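Local coordinates for short chain dehydrogenase (A0QTM2 homolog) (Mycobacterium thermoresistibile, PDB 3SC4) that probably catalyses NAD(P)-dependent oxidation or reduction of an alcohol or carbonyl substrate in the manner of short-chain dehydrogenases, at the interface of chains A and B. Coordinates in Å, arbitrary orientation; residue numbers count along the deposited sequence, not the author numbering. Chains: chain A/B, Short chain dehydrogenase (A0QTM2 homolog).

The three contacts belong to one two-fold symmetric interface, built largely on helices 114-135 and 164-183. Contacts 1 and 2 lie about 28 Å apart between the centres of their C-alpha atoms, and contact 2 adjoins the symmetry twin of contact 1. Contact 3 lies between, its centre about 16 Å from that of contact 1 and 18 Å from that of contact 2. Helix 114-135 runs through contacts 1 and 3, helix 164-183 through contacts 1 and 2. This pairing resembles the four-helix dimer common among short-chain dehydrogenases and is plausibly biological; each contact has a twin with chains exchanged, though side-chain details may differ.

Contact 1: the interface of chains A and B. Residues chain A 132, 136, 180, 183-184; chain B 109-110, 164.
A:Glu183 reaches across to B:Thr164 and B:Ile109, its side chain slanting past that of the threonine and placing one carboxylate oxygen near both residues. Beyond CG the glutamate is extended (chi2 179°), which carries the carboxylate to the first turn of B helix 164-183. There OE2 of A:Glu183 accepts a hydrogen bond from the backbone N of B:Thr164 at 2.8 Å. The hydroxyl OG1 of B:Thr164 lies over the carboxylate, 2.8 Å from OE1 of A:Glu183, at best a strained hydrogen bond. OE1 of A:Glu183 also accepts a bond from the backbone N of B:Ile109 at 3.1 Å. Both backbone donors approach from above the carboxylate plane, 41° out of it for B:Ile109. The glutamate at the end of one helix thus caps the start of its counterpart in the partner, and the nearby N-terminal helix dipole would be expected to favour its charged form.

Next to this polar grip, B:Ile109 presses its two branches against different residues. Its chi1 (-180°) turns CG1 towards helix 164-183 of chain A, and CD1 of B:Ile109 lies 3.8 Å from CG1 of A:Ile180. The other branch faces A:Leu184, whose side chain stands nearly perpendicular to the isoleucine, with CD2 of A:Leu184 3.7 Å from CG2 of B:Ile109. The second leucine methyl confronts B:Glu110 from the opposite direction: CD1 of A:Leu184 lies 3.9 Å from the carboxylate carbon CD of B:Glu110.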
# COMPACT_ATOMS: atom_id res chain seq x y z
N SER A 132 0.98 10.66 11.07
CA SER A 132 2.40 10.57 11.34
C SER A 132 3.12 11.81 10.86
O SER A 132 3.93 12.38 11.60
CB SER A 132 3.02 9.31 10.75
OG SER A 132 2.36 8.14 11.25
N ILE A 136 5.19 14.36 13.51
CA ILE A 136 6.67 14.30 13.43
C ILE A 136 7.47 15.58 13.79
O ILE A 136 8.42 15.50 14.54
CB ILE A 136 7.10 13.76 12.03
CG1 ILE A 136 6.97 12.22 12.04
CG2 ILE A 136 8.51 14.23 11.66
CD1 ILE A 136 7.08 11.53 10.69
N ILE A 180 8.82 5.58 7.26
CA ILE A 180 9.09 6.54 8.32
C ILE A 180 10.32 6.09 9.13
O ILE A 180 11.18 6.90 9.40
CB ILE A 180 7.91 6.73 9.28
CG1 ILE A 180 6.71 7.37 8.58
CG2 ILE A 180 8.33 7.61 10.42
CD1 ILE A 180 5.39 7.32 9.41
N GLU A 183 13.28 7.05 7.17
CA GLU A 183 13.41 8.46 6.86
C GLU A 183 13.65 9.28 8.13
O GLU A 183 14.33 10.32 8.11
CB GLU A 183 12.20 8.93 6.09
CG GLU A 183 12.17 8.35 4.68
CD GLU A 183 10.95 8.79 3.86
OE1 GLU A 183 9.88 9.18 4.43
OE2 GLU A 183 11.08 8.71 2.62
N LEU A 184 13.16 8.79 9.26
CA LEU A 184 13.26 9.58 10.45
C LEU A 184 14.36 9.07 11.38
O LEU A 184 14.53 9.57 12.48
CB LEU A 184 11.88 9.72 11.12
CG LEU A 184 10.96 10.87 10.60
CD1 LEU A 184 11.58 12.23 10.88
CD2 LEU A 184 10.67 10.77 9.15
N ILE B 109 8.46 11.78 3.68
CA ILE B 109 7.21 12.15 4.33
C ILE B 109 7.24 13.60 4.82
O ILE B 109 6.21 14.28 4.90
CB ILE B 109 6.93 11.17 5.48
CG1 ILE B 109 5.62 11.52 6.21
CG2 ILE B 109 8.08 11.13 6.48
CD1 ILE B 109 4.99 10.30 6.97
N GLU B 110 8.43 14.07 5.18
CA GLU B 110 8.59 15.44 5.62
C GLU B 110 8.43 16.44 4.48
O GLU B 110 8.09 17.57 4.73
CB GLU B 110 9.97 15.64 6.27
CG GLU B 110 10.17 14.77 7.49
CD GLU B 110 11.45 15.07 8.25
OE1 GLU B 110 12.53 14.61 7.83
OE2 GLU B 110 11.38 15.76 9.29
N THR B 164 9.27 7.15 1.12
CA THR B 164 8.07 6.52 1.65
C THR B 164 6.80 6.70 0.81
O THR B 164 6.15 5.74 0.45
CB THR B 164 7.85 6.98 3.09
OG1 THR B 164 8.99 6.56 3.85
CG2 THR B 164 6.59 6.40 3.66

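Contact 2: the interface of chains A and B. Residues chain A 158, 161-162; chain B 178-179, 182.
B:Glu182 bends back at chi2 (-46°), folding its carboxylate against A:Pro158, while a nearly straight chi2 of 171° in A:Leu161 extends CD1 towards B:Leu178. CB of A:Pro158 stands 3.6 Å from the carboxylate carbon CD of B:Glu182. It is almost as near to both carboxylate oxygens, so the proline CB sits squarely over the face of the acid group, not at an oxygen edge. One step back along the glutamate, CG of B:Glu182 packs beside the proline carbonyl, 3.4 Å from O of A:Pro158.

The aliphatic part of A:Arg162 crosses the same glutamate at about a right angle, with CD of A:Arg162 3.6 Å from CB of B:Glu182. Charge plays a looser part here: NE of A:Arg162 and OE1 of B:Glu182 are 5.2 Å apart and form no salt bridge, although their opposite charges may still attract at long range.

On the leucine side, CD1 of A:Leu161 comes in at a slant and rests on CB of B:Leu178 at 3.7 Å. The backbone O of A:Leu161 lies 3.3 Å from CA of B:Gly179, whose lack of a side chain presumably allows this close approach. The patch thereby seats the 3-10 turn 158-160 and the loop leading into one subunit's helix 164-183, which carries the family's YxxxK catalytic motif, on the same helix of the other.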
# COMPACT_ATOMS: atom_id res chain seq x y z
N PRO A 158 1.56 -16.36 -1.12
CA PRO A 158 0.23 -16.30 -1.71
C PRO A 158 -0.93 -16.33 -0.73
O PRO A 158 -1.88 -15.57 -0.87
CB PRO A 158 0.20 -17.56 -2.59
CG PRO A 158 1.57 -17.67 -3.09
CD PRO A 158 2.47 -17.17 -1.96
N LEU A 161 -1.98 -12.98 0.87
CA LEU A 161 -2.25 -11.85 0.02
C LEU A 161 -3.74 -11.70 -0.25
O LEU A 161 -4.16 -11.08 -1.21
CB LEU A 161 -1.44 -11.96 -1.27
CG LEU A 161 0.08 -11.93 -1.06
CD1 LEU A 161 0.81 -12.27 -2.35
CD2 LEU A 161 0.55 -10.59 -0.52
N ARG A 162 -4.57 -12.26 0.61
CA ARG A 162 -5.97 -11.95 0.56
C ARG A 162 -6.65 -11.83 1.93
O ARG A 162 -6.11 -12.26 2.94
CB ARG A 162 -6.68 -12.91 -0.39
CG ARG A 162 -6.66 -14.38 -0.12
CD ARG A 162 -6.73 -15.07 -1.48
NE ARG A 162 -7.09 -16.48 -1.46
CZ ARG A 162 -8.31 -16.97 -1.71
NH1 ARG A 162 -9.36 -16.19 -2.00
NH2 ARG A 162 -8.48 -18.28 -1.67
N LEU B 178 -0.80 -8.76 -6.92
CA LEU B 178 -0.59 -10.08 -6.32
C LEU B 178 -1.83 -10.59 -5.60
O LEU B 178 -2.09 -11.78 -5.58
CB LEU B 178 0.59 -10.05 -5.35
CG LEU B 178 1.94 -9.67 -5.96
CD1 LEU B 178 3.05 -9.68 -4.91
CD2 LEU B 178 2.29 -10.63 -7.11
N GLY B 179 -2.58 -9.71 -4.99
CA GLY B 179 -3.82 -10.12 -4.36
C GLY B 179 -4.82 -10.60 -5.39
O GLY B 179 -5.39 -11.68 -5.25
N GLU B 182 -4.31 -14.10 -6.62
CA GLU B 182 -4.95 -15.11 -5.78
C GLU B 182 -6.48 -15.16 -5.91
O GLU B 182 -7.06 -16.26 -6.02
CB GLU B 182 -4.55 -14.97 -4.30
CG GLU B 182 -3.05 -15.15 -4.05
CD GLU B 182 -2.47 -16.37 -4.77
OE1 GLU B 182 -2.99 -17.48 -4.53
OE2 GLU B 182 -1.52 -16.21 -5.59

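Contact 3: the interface of chains A and B. Residues chain A 117, 121, 125-126; chain B 117-118, 121, 125-126.
The nearly coplanar guanidinium of A:Arg126 and carboxylate of B:Asp118 meet edge to edge, their planes 25° apart, with CG of the aspartate in the guanidinium plane. They join the paired 114-135 helices of this short-chain dehydrogenase dimer. The arginine grips side-on with two nitrogens. NE of A:Arg126 donates to OD1 of B:Asp118 at 2.6 Å, on its syn side but tilted from both planes, so the fit is imperfect at this end. NH2 of A:Arg126 donates in plane to the syn lone pair of OD2 of B:Asp118 at 2.7 Å. This salt bridge holds both flat groups against rotation.

At the edge of the B:Phe117 ring, in its plane, lies OD1 of B:Asp118 in the same chain. CA of A:Arg126 lies obliquely above the CE2 corner of the B:Phe117 ring, 3.9 Å from CE2, which touches the arginine's aliphatic stem from CA to CG. With CG turned away from its backbone N (chi1 -168°), A:Arg126 runs extended past this ring to the aspartate. Across the two-fold, A:Phe117 CE2 likewise packs on CA of B:Arg126 at 3.9 Å.

Between these aromatic contacts, the amides of A:Asn121 and B:Asn121 approach from opposite directions, almost in one plane. As modelled, like atoms face each other, with ND2 of A:Asn121 2.5 Å from ND2 of B:Asn121. That pairing is doubtful; exchanging N and O of one amide would set each nitrogen opposite an oxygen, although the contact would remain short.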
# COMPACT_ATOMS: atom_id res chain seq x y z
N PHE A 117 -13.44 0.64 -0.44
CA PHE A 117 -11.99 0.61 -0.54
C PHE A 117 -11.40 1.92 -0.01
O PHE A 117 -10.47 1.91 0.80
CB PHE A 117 -11.58 0.37 -1.99
CG PHE A 117 -10.13 0.47 -2.23
CD1 PHE A 117 -9.34 -0.66 -2.22
CD2 PHE A 117 -9.54 1.70 -2.46
CE1 PHE A 117 -8.01 -0.58 -2.43
CE2 PHE A 117 -8.19 1.80 -2.67
CZ PHE A 117 -7.42 0.65 -2.65
N ASN A 121 -8.55 2.57 2.68
CA ASN A 121 -7.35 3.23 2.20
C ASN A 121 -7.19 4.56 2.92
O ASN A 121 -6.11 4.85 3.48
CB ASN A 121 -7.42 3.41 0.67
CG ASN A 121 -6.17 4.05 0.10
OD1 ASN A 121 -5.15 3.41 -0.04
ND2 ASN A 121 -6.26 5.33 -0.21
N VAL A 125 -4.17 3.96 5.35
CA VAL A 125 -2.93 4.19 4.61
C VAL A 125 -2.71 5.69 4.57
O VAL A 125 -1.76 6.20 5.14
CB VAL A 125 -3.04 3.63 3.20
CG1 VAL A 125 -1.77 3.90 2.42
CG2 VAL A 125 -3.38 2.14 3.27
N ARG A 126 -3.65 6.39 3.97
CA ARG A 126 -3.61 7.83 3.96
C ARG A 126 -3.63 8.43 5.39
O ARG A 126 -2.89 9.40 5.69
CB ARG A 126 -4.76 8.34 3.14
CG ARG A 126 -4.68 9.80 2.83
CD ARG A 126 -5.91 10.19 2.04
NE ARG A 126 -5.92 11.59 1.65
CZ ARG A 126 -6.42 12.58 2.38
NH1 ARG A 126 -6.96 12.35 3.57
NH2 ARG A 126 -6.38 13.82 1.88
N PHE B 117 0.72 13.27 -2.02
CA PHE B 117 0.52 11.88 -1.64
C PHE B 117 -0.74 11.32 -2.29
O PHE B 117 -0.69 10.25 -2.86
CB PHE B 117 0.41 11.76 -0.11
CG PHE B 117 0.10 10.38 0.35
CD1 PHE B 117 1.11 9.52 0.73
CD2 PHE B 117 -1.22 9.93 0.41
CE1 PHE B 117 0.84 8.24 1.15
CE2 PHE B 117 -1.51 8.65 0.83
CZ PHE B 117 -0.48 7.80 1.20
N ASP B 118 -1.85 12.07 -2.19
CA ASP B 118 -3.13 11.62 -2.74
C ASP B 118 -3.09 11.45 -4.24
O ASP B 118 -3.73 10.58 -4.81
CB ASP B 118 -4.25 12.60 -2.41
CG ASP B 118 -4.58 12.62 -0.97
OD1 ASP B 118 -4.19 11.68 -0.25
OD2 ASP B 118 -5.23 13.59 -0.54
N ASN B 121 -1.19 7.96 -4.48
CA ASN B 121 -2.03 6.90 -3.97
C ASN B 121 -3.24 6.79 -4.90
O ASN B 121 -3.62 5.69 -5.33
CB ASN B 121 -2.42 7.25 -2.53
CG ASN B 121 -3.32 6.19 -1.85
OD1 ASN B 121 -2.85 5.12 -1.41
ND2 ASN B 121 -4.59 6.54 -1.68
N VAL B 125 -2.50 3.26 -6.53
CA VAL B 125 -3.03 2.22 -5.66
C VAL B 125 -4.51 2.14 -5.89
O VAL B 125 -5.01 1.12 -6.31
CB VAL B 125 -2.76 2.51 -4.20
CG1 VAL B 125 -3.24 1.35 -3.36
CG2 VAL B 125 -1.26 2.80 -3.98
N ARG B 126 -5.20 3.24 -5.68
CA ARG B 126 -6.63 3.29 -5.92
C ARG B 126 -6.94 3.06 -7.40
O ARG B 126 -7.82 2.29 -7.75
CB ARG B 126 -7.18 4.63 -5.45
CG ARG B 126 -8.69 4.68 -5.43
CD ARG B 126 -9.19 5.99 -4.85
NE ARG B 126 -10.65 6.12 -4.83
CZ ARG B 126 -11.38 6.70 -5.78
NH1 ARG B 126 -10.81 7.15 -6.89
NH2 ARG B 126 -12.71 6.80 -5.65